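Local coordinates for protein aminotransferase (Bacillus subtilis, PDB 6L1O) that is a pyridoxal-phosphate-dependent aminotransferase of the class I family, encoded in the operon that makes the dipeptide antibiotic bacilysin, at residues I35-G40 and V366-V371; N41-T46 and R296-R301; G210-D215 and E292-I297; E300-F305 and E318-T323. One frame throughout, in Å; residues are numbered along the deposited sequence.

Interaction 1. Residues I35-G40 and V366-V371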
loop_
_atom_site.group_PDB
_atom_site.type_symbol
_atom_site.label_atom_id
_atom_site.label_comp_id
_atom_site.label_asym_id
_atom_site.label_seq_id
_atom_site.Cartn_x
_atom_site.Cartn_y
_atom_site.Cartn_z
ATOM N N ILE B 35 -8.350 -1.862 -30.787
ATOM C CA ILE B 35 -9.007 -0.731 -30.136
ATOM C C ILE B 35 -9.638 -1.193 -28.834
ATOM O O ILE B 35 -10.571 -2.014 -28.852
ATOM C CB ILE B 35 -10.131 -0.183 -30.999
ATOM C CG1 ILE B 35 -9.519 0.512 -32.209
ATOM C CG2 ILE B 35 -11.001 0.764 -30.197
ATOM C CD1 ILE B 35 -10.569 1.230 -32.969
ATOM N N ASN B 36 -9.164 -0.632 -27.729
ATOM C CA ASN B 36 -9.515 -1.143 -26.400
ATOM C C ASN B 36 -10.525 -0.217 -25.661
ATOM O O ASN B 36 -10.159 0.762 -25.060
ATOM C CB ASN B 36 -8.237 -1.347 -25.594
ATOM C CG ASN B 36 -8.509 -1.779 -24.163
ATOM O OD1 ASN B 36 -9.623 -2.201 -23.812
ATOM N ND2 ASN B 36 -7.507 -1.637 -23.320
ATOM N N LEU B 37 -11.790 -0.569 -25.725
ATOM C CA LEU B 37 -12.794 0.124 -24.931
ATOM C C LEU B 37 -13.199 -0.717 -23.696
ATOM O O LEU B 37 -14.336 -0.627 -23.235
ATOM C CB LEU B 37 -14.004 0.451 -25.769
ATOM C CG LEU B 37 -13.720 1.196 -27.071
ATOM C CD1 LEU B 37 -15.013 1.615 -27.744
ATOM C CD2 LEU B 37 -12.790 2.389 -26.875
ATOM N N GLY B 38 -12.273 -1.541 -23.216
ATOM C CA GLY B 38 -12.608 -2.485 -22.146
ATOM C C GLY B 38 -12.214 -2.082 -20.740
ATOM O O GLY B 38 -12.523 -2.823 -19.806
ATOM N N GLN B 39 -11.498 -0.964 -20.582
ATOM C CA GLN B 39 -10.845 -0.656 -19.300
ATOM C C GLN B 39 -11.181 0.748 -18.874
ATOM O O GLN B 39 -11.641 1.517 -19.637
ATOM C CB GLN B 39 -9.304 -0.832 -19.384
ATOM C CG GLN B 39 -8.901 -2.265 -19.600
ATOM C CD GLN B 39 -7.426 -2.457 -19.688
ATOM O OE1 GLN B 39 -6.772 -1.879 -20.542
ATOM N NE2 GLN B 39 -6.874 -3.269 -18.787
ATOM N N GLY B 40 -10.964 1.054 -17.624
ATOM C CA GLY B 40 -11.362 2.294 -17.029
ATOM C C GLY B 40 -10.198 3.268 -16.813
ATOM O O GLY B 40 -10.171 3.973 -15.808
ATOM N N VAL B 366 -22.457 -6.033 -22.205
ATOM C CA VAL B 366 -21.048 -5.751 -22.202
ATOM C C VAL B 366 -20.889 -4.318 -21.653
ATOM O O VAL B 366 -21.795 -3.469 -21.825
ATOM C CB VAL B 366 -20.362 -5.929 -23.560
ATOM C CG1 VAL B 366 -20.310 -7.386 -23.966
ATOM C CG2 VAL B 366 -21.025 -5.091 -24.664
ATOM N N ARG B 367 -19.754 -4.049 -21.018
ATOM C CA ARG B 367 -19.404 -2.690 -20.565
ATOM C C ARG B 367 -18.432 -2.049 -21.556
ATOM O O ARG B 367 -17.438 -2.664 -21.951
ATOM C CB ARG B 367 -18.759 -2.714 -19.186
ATOM C CG ARG B 367 -18.700 -1.333 -18.544
ATOM C CD ARG B 367 -17.758 -1.307 -17.350
ATOM N NE ARG B 367 -16.415 -1.543 -17.754
ATOM C CZ ARG B 367 -15.347 -1.549 -16.970
ATOM N NH1 ARG B 367 -15.464 -1.362 -15.663
ATOM N NH2 ARG B 367 -14.147 -1.742 -17.519
ATOM N N ILE B 368 -18.711 -0.816 -21.934
ATOM C CA ILE B 368 -17.954 -0.153 -22.991
ATOM C C ILE B 368 -17.529 1.202 -22.449
ATOM O O ILE B 368 -18.351 1.942 -21.953
ATOM C CB ILE B 368 -18.798 0.044 -24.282
ATOM C CG1 ILE B 368 -19.431 -1.269 -24.770
ATOM C CG2 ILE B 368 -17.967 0.647 -25.418
ATOM C CD1 ILE B 368 -20.234 -1.105 -26.066
ATOM N N SER B 369 -16.239 1.475 -22.443
ATOM C CA SER B 369 -15.809 2.674 -21.703
ATOM C C SER B 369 -15.498 3.782 -22.659
ATOM O O SER B 369 -14.938 3.544 -23.735
ATOM C CB SER B 369 -14.604 2.394 -20.824
ATOM O OG SER B 369 -13.669 1.706 -21.570
ATOM N N MET B 370 -15.780 4.976 -22.228
ATOM C CA MET B 370 -15.658 6.145 -23.098
ATOM C C MET B 370 -14.362 6.920 -22.756
ATOM O O MET B 370 -14.310 8.134 -22.900
ATOM C CB MET B 370 -16.839 7.027 -22.955
ATOM C CG MET B 370 -18.166 6.407 -23.331
ATOM S SD MET B 370 -18.336 6.108 -25.074
ATOM C CE MET B 370 -17.999 4.373 -25.160
ATOM N N VAL B 371 -13.340 6.198 -22.342
ATOM C CA VAL B 371 -12.003 6.790 -22.086
ATOM C C VAL B 371 -11.092 6.591 -23.294
ATOM O O VAL B 371 -9.956 6.178 -23.169
ATOM C CB VAL B 371 -11.345 6.217 -20.783
ATOM C CG1 VAL B 371 -12.066 6.714 -19.555
ATOM C CG2 VAL B 371 -11.219 4.688 -20.798
#
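Ser369 ties the turn at Leu37-Gln39 to the end of strand 365-369 through both its backbone and its side chain. Its amide donates to Leu37 O (N to O 2.9 Å, N-H...O 159°). Chi1 of 47° puts OG between the backbone N and the carbonyl carbon, from where the hydroxyl donates to Gln39 O (OG to O 2.8 Å). A third bond is weak: Arg367 NH2 reaches Gly38 O at 3.0 Å, the oxygen lying at the edge of the guanidinium. The other terminal nitrogen, NH1, bonds Asn178 OD1. Within 35-40, Asn36 OD1 accepts from Gly38 N at 2.8 Å, an Asx turn, and Asn36 ND2 donates in its amide plane to Gln39 OE1.

Apolar contact is smaller, with Leu37 CD1 meeting Ile368 CG2 at 3.9 Å. Separately, the Val371 CG2 methyl packs 3.4 Å from Gln39 O, the carbonyl that Ser369 OG bonds.

The site is the edge of the cofactor pocket: the Arg367 side chain comes within about 5 Å of bound pyridoxal phosphate (nearest atoms). Its pairing with Asn178 resembles that of the arginine which receives the substrate carboxylate in class I aminotransferases, a role that is probable here.

Interaction 2. Residues N41-T46 and R296-R301; sequences NPDLPT and RIYKER
Ile297 of helix 289-313 meets Leu44 of the loop tip to tip, CD1 to CD1 at 3.9 Å. Its other branch, CG2, lies 3.5 Å above the Arg301 guanidinium plane, offset toward the rim, so one face of that group rests on the isoleucine.

Tyr298 follows, its hydroxyl pointing at the loop. OH lies 4.1 Å from Pro42 CB and is buried with no polar partner in the model, while Asp43 OD1 lies near the ring plane at the edge.

Arg301, one turn after Ile297, carries the polar part. Extended from CG to NE, it grips the Asp43 carboxylate end-on in a two-pronged salt bridge. NH1 gives the straighter bond, 2.8 Å to Asp43 OD1 at 165°, with the oxygen in the guanidinium plane; NH2 donates to the syn lone pair of Asp43 OD2 at 2.9 Å. The carboxylate and guanidinium planes are 39° apart, so the two groups are twisted.

Arg301 NH1 also bonds Met370 O, just beyond strand 365-369, and the Tyr298 ring meets Phe212 edge-to-face. From the same loop, Asn41 OD1 accepts from Tyr66 N of the second subunit, placing the loop between helix 289-313 and the dimer partner.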
loop_
_atom_site.group_PDB
_atom_site.type_symbol
_atom_site.label_atom_id
_atom_site.label_comp_id
_atom_site.label_asym_id
_atom_site.label_seq_id
_atom_site.Cartn_x
_atom_site.Cartn_y
_atom_site.Cartn_z
ATOM N N ASN B 41 -9.205 3.266 -17.729
ATOM C CA ASN B 41 -7.992 4.079 -17.549
ATOM C C ASN B 41 -8.221 5.429 -18.213
ATOM O O ASN B 41 -8.315 5.464 -19.435
ATOM C CB ASN B 41 -6.796 3.384 -18.178
ATOM C CG ASN B 41 -5.457 4.007 -17.797
ATOM O OD1 ASN B 41 -5.359 4.829 -16.880
ATOM N ND2 ASN B 41 -4.417 3.599 -18.498
ATOM N N PRO B 42 -8.375 6.513 -17.437
ATOM C CA PRO B 42 -8.581 7.819 -18.102
ATOM C C PRO B 42 -7.537 8.075 -19.160
ATOM O O PRO B 42 -6.397 7.725 -18.986
ATOM C CB PRO B 42 -8.459 8.813 -16.952
ATOM C CG PRO B 42 -8.925 8.032 -15.752
ATOM C CD PRO B 42 -8.254 6.707 -15.962
ATOM N N ASP B 43 -7.953 8.606 -20.314
ATOM C CA ASP B 43 -7.018 8.799 -21.389
ATOM C C ASP B 43 -6.387 10.212 -21.307
ATOM O O ASP B 43 -5.362 10.420 -21.857
ATOM C CB ASP B 43 -7.730 8.564 -22.750
ATOM C CG ASP B 43 -8.939 9.476 -22.924
ATOM O OD1 ASP B 43 -9.913 9.380 -22.120
ATOM O OD2 ASP B 43 -8.920 10.328 -23.819
ATOM N N LEU B 44 -7.021 11.151 -20.613
ATOM C CA LEU B 44 -6.574 12.533 -20.570
ATOM C C LEU B 44 -5.617 12.745 -19.377
ATOM O O LEU B 44 -5.650 11.965 -18.430
ATOM C CB LEU B 44 -7.720 13.477 -20.506
ATOM C CG LEU B 44 -8.580 13.331 -21.755
ATOM C CD1 LEU B 44 -9.848 14.068 -21.601
ATOM C CD2 LEU B 44 -7.804 13.798 -23.001
ATOM N N PRO B 45 -4.704 13.738 -19.489
ATOM C CA PRO B 45 -3.664 13.902 -18.478
ATOM C C PRO B 45 -4.174 14.535 -17.185
ATOM O O PRO B 45 -5.265 15.123 -17.119
ATOM C CB PRO B 45 -2.635 14.833 -19.163
ATOM C CG PRO B 45 -3.448 15.667 -20.085
ATOM C CD PRO B 45 -4.556 14.720 -20.590
ATOM N N THR B 46 -3.404 14.343 -16.094
ATOM C CA THR B 46 -3.695 15.041 -14.882
ATOM C C THR B 46 -3.594 16.534 -15.199
ATOM O O THR B 46 -2.609 16.933 -15.862
ATOM C CB THR B 46 -2.680 14.631 -13.786
ATOM O OG1 THR B 46 -2.600 13.182 -13.677
ATOM C CG2 THR B 46 -3.008 15.262 -12.455
ATOM N N ARG B 296 -18.044 17.086 -19.271
ATOM C CA ARG B 296 -18.642 17.444 -20.542
ATOM C C ARG B 296 -17.962 16.697 -21.673
ATOM O O ARG B 296 -18.630 16.329 -22.635
ATOM C CB ARG B 296 -18.595 18.967 -20.823
ATOM C CG ARG B 296 -19.401 19.861 -19.901
ATOM C CD ARG B 296 -19.527 21.281 -20.486
ATOM N NE ARG B 296 -18.259 22.039 -20.406
ATOM C CZ ARG B 296 -17.842 22.685 -19.317
ATOM N NH1 ARG B 296 -18.640 22.761 -18.245
ATOM N NH2 ARG B 296 -16.708 23.341 -19.316
ATOM N N ILE B 297 -16.661 16.440 -21.566
ATOM C CA ILE B 297 -15.945 15.581 -22.515
ATOM C C ILE B 297 -16.569 14.182 -22.557
ATOM O O ILE B 297 -16.830 13.633 -23.658
ATOM C CB ILE B 297 -14.459 15.480 -22.231
ATOM C CG1 ILE B 297 -13.769 16.836 -22.528
ATOM C CG2 ILE B 297 -13.787 14.373 -23.034
ATOM C CD1 ILE B 297 -12.384 17.014 -21.961
ATOM N N TYR B 298 -16.749 13.580 -21.364
ATOM C CA TYR B 298 -17.336 12.234 -21.338
ATOM C C TYR B 298 -18.742 12.231 -21.902
ATOM O O TYR B 298 -19.085 11.310 -22.676
ATOM C CB TYR B 298 -17.279 11.661 -19.901
ATOM C CG TYR B 298 -15.873 11.324 -19.471
ATOM C CD1 TYR B 298 -14.963 10.754 -20.351
ATOM C CD2 TYR B 298 -15.432 11.589 -18.169
ATOM C CE1 TYR B 298 -13.695 10.425 -19.953
ATOM C CE2 TYR B 298 -14.174 11.277 -17.765
ATOM C CZ TYR B 298 -13.296 10.699 -18.634
ATOM O OH TYR B 298 -12.029 10.338 -18.225
ATOM N N LYS B 299 -19.557 13.230 -21.539
ATOM C CA LYS B 299 -20.922 13.314 -22.034
ATOM C C LYS B 299 -20.965 13.442 -23.586
ATOM O O LYS B 299 -21.783 12.824 -24.243
ATOM C CB LYS B 299 -21.674 14.470 -21.349
ATOM C CG LYS B 299 -23.120 14.707 -21.796
ATOM C CD LYS B 299 -23.971 13.455 -21.652
ATOM C CE LYS B 299 -25.442 13.718 -22.042
ATOM N NZ LYS B 299 -26.112 12.471 -22.488
ATOM N N GLU B 300 -20.056 14.223 -24.143
ATOM C CA GLU B 300 -19.970 14.338 -25.585
ATOM C C GLU B 300 -19.605 13.012 -26.239
ATOM O O GLU B 300 -20.134 12.665 -27.289
ATOM C CB GLU B 300 -18.964 15.400 -25.952
ATOM C CG GLU B 300 -18.564 15.510 -27.409
ATOM C CD GLU B 300 -19.702 15.861 -28.335
ATOM O OE1 GLU B 300 -20.657 16.560 -27.891
ATOM O OE2 GLU B 300 -19.631 15.442 -29.532
ATOM N N ARG B 301 -18.682 12.276 -25.651
ATOM C CA ARG B 301 -18.252 10.993 -26.202
ATOM C C ARG B 301 -19.417 10.025 -26.148
ATOM O O ARG B 301 -19.668 9.329 -27.094
ATOM C CB ARG B 301 -17.039 10.420 -25.438
ATOM C CG ARG B 301 -15.758 11.164 -25.728
ATOM C CD ARG B 301 -14.631 10.679 -24.847
ATOM N NE ARG B 301 -13.390 11.422 -25.105
ATOM C CZ ARG B 301 -12.248 11.202 -24.479
ATOM N NH1 ARG B 301 -12.135 10.208 -23.583
ATOM N NH2 ARG B 301 -11.198 11.891 -24.810
#

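Interaction 3. Residues G210-D215 and E292-I297; sequences GAFEFD and ESLKRI
Lys295 runs past Phe212 and Phe214, packing helix 289-313 of this class I aminotransferase against the loop that follows strand 202-206 of the large mixed sheet. Residues 210-215 of that loop follow directly on Tyr209, a residue of the cofactor pocket.

The lysine chain starts with CG anti to the backbone N (chi1 -177°), which sets CG where it meets Phe214 CD1 at 3.7 Å. One atom earlier, CB lies 4.1 Å from Phe212 CD1. The side chain slides past each of the two phenylalanines in the opposite direction. Farther out the chain bends at chi3, where 95° departs from a staggered value, and CD passes 3.7 Å from Ala211 O. The aliphatic part of the side chain is thus packed against rings and backbone before the amine is reached. Close by, Glu292 OE2 makes only a long salt bridge to the same NZ.

Phe212 takes its neighbours on the helix at its edge. Leu294 CD2 touches CZ at 3.8 Å, in the ring plane, and the Lys295 amide N also lies near that plane. Over the centre of one face sits Ala211 CB, 3.9 Å above it, so the methyl of the preceding residue sits over the ring. The Phe214 ring likewise points its edge at the helix, with CE1 3.6 Å from Lys295 O.

The chain ends in a hydrogen bond from Lys295 NZ to Glu213 O, 2.9 Å long, with NZ tilted 32° from the plane of that carbonyl.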
loop_
_atom_site.group_PDB
_atom_site.type_symbol
_atom_site.label_atom_id
_atom_site.label_comp_id
_atom_site.label_asym_id
_atom_site.label_seq_id
_atom_site.Cartn_x
_atom_site.Cartn_y
_atom_site.Cartn_z
ATOM N N GLY B 210 -18.069 9.708 -8.224
ATOM C CA GLY B 210 -18.795 10.783 -7.587
ATOM C C GLY B 210 -18.754 12.131 -8.249
ATOM O O GLY B 210 -19.535 13.003 -7.879
ATOM N N ALA B 211 -17.847 12.330 -9.198
ATOM C CA ALA B 211 -17.790 13.570 -9.971
ATOM C C ALA B 211 -18.711 13.468 -11.214
ATOM O O ALA B 211 -19.021 14.454 -11.853
ATOM C CB ALA B 211 -16.379 13.885 -10.397
ATOM N N PHE B 212 -19.165 12.290 -11.567
ATOM C CA PHE B 212 -19.737 12.103 -12.902
ATOM C C PHE B 212 -21.170 11.628 -12.906
ATOM O O PHE B 212 -21.426 10.487 -13.199
ATOM C CB PHE B 212 -18.858 11.146 -13.698
ATOM C CG PHE B 212 -17.428 11.582 -13.773
ATOM C CD1 PHE B 212 -17.084 12.701 -14.546
ATOM C CD2 PHE B 212 -16.431 10.932 -13.063
ATOM C CE1 PHE B 212 -15.782 13.119 -14.657
ATOM C CE2 PHE B 212 -15.112 11.360 -13.166
ATOM C CZ PHE B 212 -14.790 12.470 -13.941
ATOM N N GLU B 213 -22.098 12.519 -12.584
ATOM C CA GLU B 213 -23.491 12.293 -12.842
ATOM C C GLU B 213 -23.969 13.455 -13.696
ATOM O O GLU B 213 -23.775 14.612 -13.331
ATOM C CB GLU B 213 -24.292 12.201 -11.559
ATOM C CG GLU B 213 -25.804 12.081 -11.796
ATOM C CD GLU B 213 -26.571 11.704 -10.530
ATOM O OE1 GLU B 213 -25.936 11.326 -9.510
ATOM O OE2 GLU B 213 -27.809 11.753 -10.542
ATOM N N PHE B 214 -24.569 13.142 -14.842
ATOM C CA PHE B 214 -24.767 14.142 -15.906
ATOM C C PHE B 214 -25.948 15.091 -15.740
ATOM O O PHE B 214 -25.815 16.277 -16.070
ATOM C CB PHE B 214 -24.854 13.431 -17.228
ATOM C CG PHE B 214 -23.632 12.643 -17.541
ATOM C CD1 PHE B 214 -22.403 13.285 -17.715
ATOM C CD2 PHE B 214 -23.686 11.248 -17.643
ATOM C CE1 PHE B 214 -21.258 12.563 -18.016
ATOM C CE2 PHE B 214 -22.547 10.519 -17.906
ATOM C CZ PHE B 214 -21.322 11.179 -18.115
ATOM N N ASP B 215 -27.080 14.593 -15.260
ATOM C CA ASP B 215 -28.312 15.438 -15.106
ATOM C C ASP B 215 -28.312 16.315 -13.840
ATOM O O ASP B 215 -29.030 17.298 -13.779
ATOM C CB ASP B 215 -29.597 14.598 -15.150
ATOM N N GLU B 292 -15.811 19.761 -14.147
ATOM C CA GLU B 292 -17.026 19.924 -14.926
ATOM C C GLU B 292 -16.707 19.819 -16.423
ATOM O O GLU B 292 -17.471 19.201 -17.187
ATOM C CB GLU B 292 -17.733 21.252 -14.621
ATOM C CG GLU B 292 -18.276 21.408 -13.204
ATOM C CD GLU B 292 -19.569 20.630 -13.014
ATOM O OE1 GLU B 292 -20.550 20.964 -13.693
ATOM O OE2 GLU B 292 -19.611 19.664 -12.233
ATOM N N SER B 293 -15.590 20.412 -16.839
ATOM C CA SER B 293 -15.128 20.324 -18.198
ATOM C C SER B 293 -14.866 18.862 -18.633
ATOM O O SER B 293 -15.243 18.447 -19.756
ATOM C CB SER B 293 -13.863 21.137 -18.384
ATOM O OG SER B 293 -13.505 21.224 -19.739
ATOM N N LEU B 294 -14.258 18.072 -17.742
ATOM C CA LEU B 294 -14.025 16.705 -17.950
ATOM C C LEU B 294 -15.326 15.891 -18.067
ATOM O O LEU B 294 -15.453 15.053 -18.955
ATOM C CB LEU B 294 -13.144 16.129 -16.830
ATOM C CG LEU B 294 -12.768 14.691 -16.933
ATOM C CD1 LEU B 294 -12.060 14.340 -18.234
ATOM C CD2 LEU B 294 -11.924 14.325 -15.714
ATOM N N LYS B 295 -16.260 16.145 -17.178
ATOM C CA LYS B 295 -17.594 15.618 -17.330
ATOM C C LYS B 295 -18.267 15.895 -18.713
ATOM O O LYS B 295 -18.971 15.028 -19.261
ATOM C CB LYS B 295 -18.477 16.188 -16.222
ATOM C CG LYS B 295 -19.903 15.619 -16.273
ATOM C CD LYS B 295 -20.562 15.760 -14.925
ATOM C CE LYS B 295 -21.398 17.036 -14.839
ATOM N NZ LYS B 295 -22.235 16.999 -13.613
ATOM N N ARG B 296 -18.044 17.086 -19.271
ATOM C CA ARG B 296 -18.642 17.444 -20.542
ATOM C C ARG B 296 -17.962 16.697 -21.673
ATOM O O ARG B 296 -18.630 16.329 -22.635
ATOM C CB ARG B 296 -18.595 18.967 -20.823
ATOM C CG ARG B 296 -19.401 19.861 -19.901
ATOM C CD ARG B 296 -19.527 21.281 -20.486
ATOM N NE ARG B 296 -18.259 22.039 -20.406
ATOM C CZ ARG B 296 -17.842 22.685 -19.317
ATOM N NH1 ARG B 296 -18.640 22.761 -18.245
ATOM N NH2 ARG B 296 -16.708 23.341 -19.316
ATOM N N ILE B 297 -16.661 16.440 -21.566
ATOM C CA ILE B 297 -15.945 15.581 -22.515
ATOM C C ILE B 297 -16.569 14.182 -22.557
ATOM O O ILE B 297 -16.830 13.633 -23.658
ATOM C CB ILE B 297 -14.459 15.480 -22.231
ATOM C CG1 ILE B 297 -13.769 16.836 -22.528
ATOM C CG2 ILE B 297 -13.787 14.373 -23.034
ATOM C CD1 ILE B 297 -12.384 17.014 -21.961
#

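Interaction 4. Residues E300-F305 and E318-T323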
loop_
_atom_site.group_PDB
_atom_site.type_symbol
_atom_site.label_atom_id
_atom_site.label_comp_id
_atom_site.label_asym_id
_atom_site.label_seq_id
_atom_site.Cartn_x
_atom_site.Cartn_y
_atom_site.Cartn_z
ATOM N N GLU B 300 -20.056 14.223 -24.143
ATOM C CA GLU B 300 -19.970 14.338 -25.585
ATOM C C GLU B 300 -19.605 13.012 -26.239
ATOM O O GLU B 300 -20.134 12.665 -27.289
ATOM C CB GLU B 300 -18.964 15.400 -25.952
ATOM C CG GLU B 300 -18.564 15.510 -27.409
ATOM C CD GLU B 300 -19.702 15.861 -28.335
ATOM O OE1 GLU B 300 -20.657 16.560 -27.891
ATOM O OE2 GLU B 300 -19.631 15.442 -29.532
ATOM N N ARG B 301 -18.682 12.276 -25.651
ATOM C CA ARG B 301 -18.252 10.993 -26.202
ATOM C C ARG B 301 -19.417 10.025 -26.148
ATOM O O ARG B 301 -19.668 9.329 -27.094
ATOM C CB ARG B 301 -17.039 10.420 -25.438
ATOM C CG ARG B 301 -15.758 11.164 -25.728
ATOM C CD ARG B 301 -14.631 10.679 -24.847
ATOM N NE ARG B 301 -13.390 11.422 -25.105
ATOM C CZ ARG B 301 -12.248 11.202 -24.479
ATOM N NH1 ARG B 301 -12.135 10.208 -23.583
ATOM N NH2 ARG B 301 -11.198 11.891 -24.810
ATOM N N ILE B 302 -20.132 10.013 -25.024
ATOM C CA ILE B 302 -21.306 9.185 -24.843
ATOM C C ILE B 302 -22.371 9.481 -25.897
ATOM O O ILE B 302 -22.882 8.558 -26.556
ATOM C CB ILE B 302 -21.903 9.366 -23.444
ATOM C CG1 ILE B 302 -21.010 8.655 -22.422
ATOM C CG2 ILE B 302 -23.335 8.830 -23.386
ATOM C CD1 ILE B 302 -21.318 9.095 -20.993
ATOM N N ASP B 303 -22.665 10.752 -26.085
ATOM C CA ASP B 303 -23.635 11.165 -27.094
ATOM C C ASP B 303 -23.194 10.811 -28.516
ATOM O O ASP B 303 -23.986 10.227 -29.286
ATOM C CB ASP B 303 -23.925 12.642 -26.970
ATOM C CG ASP B 303 -24.709 12.982 -25.714
ATOM O OD1 ASP B 303 -25.036 12.080 -24.905
ATOM O OD2 ASP B 303 -25.000 14.173 -25.514
ATOM N N PHE B 304 -21.965 11.160 -28.859
ATOM C CA PHE B 304 -21.355 10.774 -30.143
ATOM C C PHE B 304 -21.403 9.266 -30.431
ATOM O O PHE B 304 -21.832 8.838 -31.532
ATOM C CB PHE B 304 -19.920 11.231 -30.187
ATOM C CG PHE B 304 -19.159 10.780 -31.410
ATOM C CD1 PHE B 304 -19.370 11.402 -32.650
ATOM C CD2 PHE B 304 -18.250 9.738 -31.334
ATOM C CE1 PHE B 304 -18.643 11.000 -33.772
ATOM C CE2 PHE B 304 -17.546 9.311 -32.442
ATOM C CZ PHE B 304 -17.746 9.964 -33.667
ATOM N N PHE B 305 -20.907 8.483 -29.470
ATOM C CA PHE B 305 -20.800 7.063 -29.584
ATOM C C PHE B 305 -22.148 6.353 -29.670
ATOM O O PHE B 305 -22.340 5.451 -30.493
ATOM C CB PHE B 305 -20.050 6.489 -28.354
ATOM C CG PHE B 305 -19.832 4.998 -28.403
ATOM C CD1 PHE B 305 -18.829 4.441 -29.226
ATOM C CD2 PHE B 305 -20.614 4.158 -27.647
ATOM C CE1 PHE B 305 -18.631 3.069 -29.274
ATOM C CE2 PHE B 305 -20.438 2.787 -27.701
ATOM C CZ PHE B 305 -19.449 2.242 -28.487
ATOM N N GLU B 318 -28.872 2.443 -23.974
ATOM C CA GLU B 318 -29.331 3.438 -23.030
ATOM C C GLU B 318 -28.148 4.325 -22.684
ATOM O O GLU B 318 -27.052 3.839 -22.555
ATOM C CB GLU B 318 -29.852 2.773 -21.740
ATOM C CG GLU B 318 -30.947 3.561 -21.049
ATOM C CD GLU B 318 -32.269 3.398 -21.777
ATOM O OE1 GLU B 318 -32.741 2.244 -21.892
ATOM O OE2 GLU B 318 -32.825 4.403 -22.246
ATOM N N LYS B 319 -28.368 5.633 -22.607
ATOM C CA LYS B 319 -27.315 6.540 -22.167
ATOM C C LYS B 319 -27.185 6.426 -20.636
ATOM O O LYS B 319 -28.187 6.478 -19.924
ATOM C CB LYS B 319 -27.586 7.970 -22.587
ATOM C CG LYS B 319 -27.464 8.198 -24.110
ATOM C CD LYS B 319 -27.386 9.667 -24.424
ATOM C CE LYS B 319 -27.397 9.839 -25.936
ATOM N NZ LYS B 319 -27.462 11.271 -26.300
ATOM N N PRO B 320 -25.958 6.243 -20.135
ATOM C CA PRO B 320 -25.777 6.153 -18.682
ATOM C C PRO B 320 -26.183 7.413 -17.952
ATOM O O PRO B 320 -26.002 8.515 -18.477
ATOM C CB PRO B 320 -24.253 5.932 -18.550
ATOM C CG PRO B 320 -23.687 6.483 -19.825
ATOM C CD PRO B 320 -24.676 6.081 -20.838
ATOM N N LYS B 321 -26.668 7.263 -16.722
ATOM C CA LYS B 321 -26.905 8.426 -15.883
ATOM C C LYS B 321 -25.627 8.983 -15.253
ATOM O O LYS B 321 -25.535 10.191 -14.940
ATOM C CB LYS B 321 -27.907 8.115 -14.780
ATOM C CG LYS B 321 -29.348 8.019 -15.261
ATOM C CD LYS B 321 -29.751 9.262 -16.029
ATOM C CE LYS B 321 -31.227 9.213 -16.413
ATOM N NZ LYS B 321 -31.426 8.217 -17.489
ATOM N N GLY B 322 -24.637 8.148 -15.115
ATOM C CA GLY B 322 -23.349 8.571 -14.515
ATOM C C GLY B 322 -22.259 7.632 -14.937
ATOM O O GLY B 322 -22.526 6.644 -15.615
ATOM N N THR B 323 -21.028 7.923 -14.517
ATOM C CA THR B 323 -19.801 7.233 -14.970
ATOM C C THR B 323 -19.484 7.437 -16.471
ATOM O O THR B 323 -20.272 7.983 -17.197
ATOM C CB THR B 323 -19.819 5.717 -14.724
ATOM O OG1 THR B 323 -20.419 5.024 -15.834
ATOM C CG2 THR B 323 -20.493 5.354 -13.409
HETATM O O HOH W 1 -26.554 10.634 -28.828
#
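Ile302 and Lys319 mark the nearest approach of the two backbones, with CA atoms 7.1 Å apart, where a loop of no regular structure runs beside helix 289-313. Side chains bridge this spacing.

The apolar half is Ile302 against Pro320, which slide past each other in opposite directions. Ile302 CD1 lies 3.7 Å from Pro320 CG, and CG2, anti to the backbone N, is 4.0 Å from Pro320 CD. CD1 also approaches Thr323 O at 4.1 Å.

The polar half is a salt bridge. Lys319, extended beyond CG, crosses the Asp303 side chain at about a right angle, and its NZ stands 2.9 Å from Asp303 OD1, a bond of weak geometry. Asp303 OD1 has a stronger partner in Lys299 NZ, one turn earlier on the helix, so two lysines share this oxygen and their charges would probably help keep the aspartate ionised. A water makes a second bridge: it donates to Asp303 O at 2.6 Å and accepts from Lys319 NZ at 2.8 Å. At the loop's end Thr323 OG1 donates to Gly322 O in the carbonyl plane, at 2.7 Å.

The loop joins the end of helix 289-313 to strand 325-329 and folds back along the helix. Backbone bonds tie Lys321 to Phe214 and Thr323 to Phe212, while helix 374-385 packs on the helix through Arg301, Phe304 and Phe305.

Helix 289-313 carries three of the contacts in sequence: interaction 3 at 292-297, interaction 2 at 296-301 and interaction 4 at 300-305, with centres 9 to 11 Å apart. Interaction 1 joins residues far apart in sequence and encloses the other three within its loop; its centre is 12 Å from those of interactions 2 and 4, and it touches both through Arg301. Interactions 3 and 4 touch through their loops, whereas interactions 1 and 3, with centres 17 Å apart, do not touch. The helix is thus a common surface for loops 41-46, 210-215 and 318-323, with interaction 1 beside it.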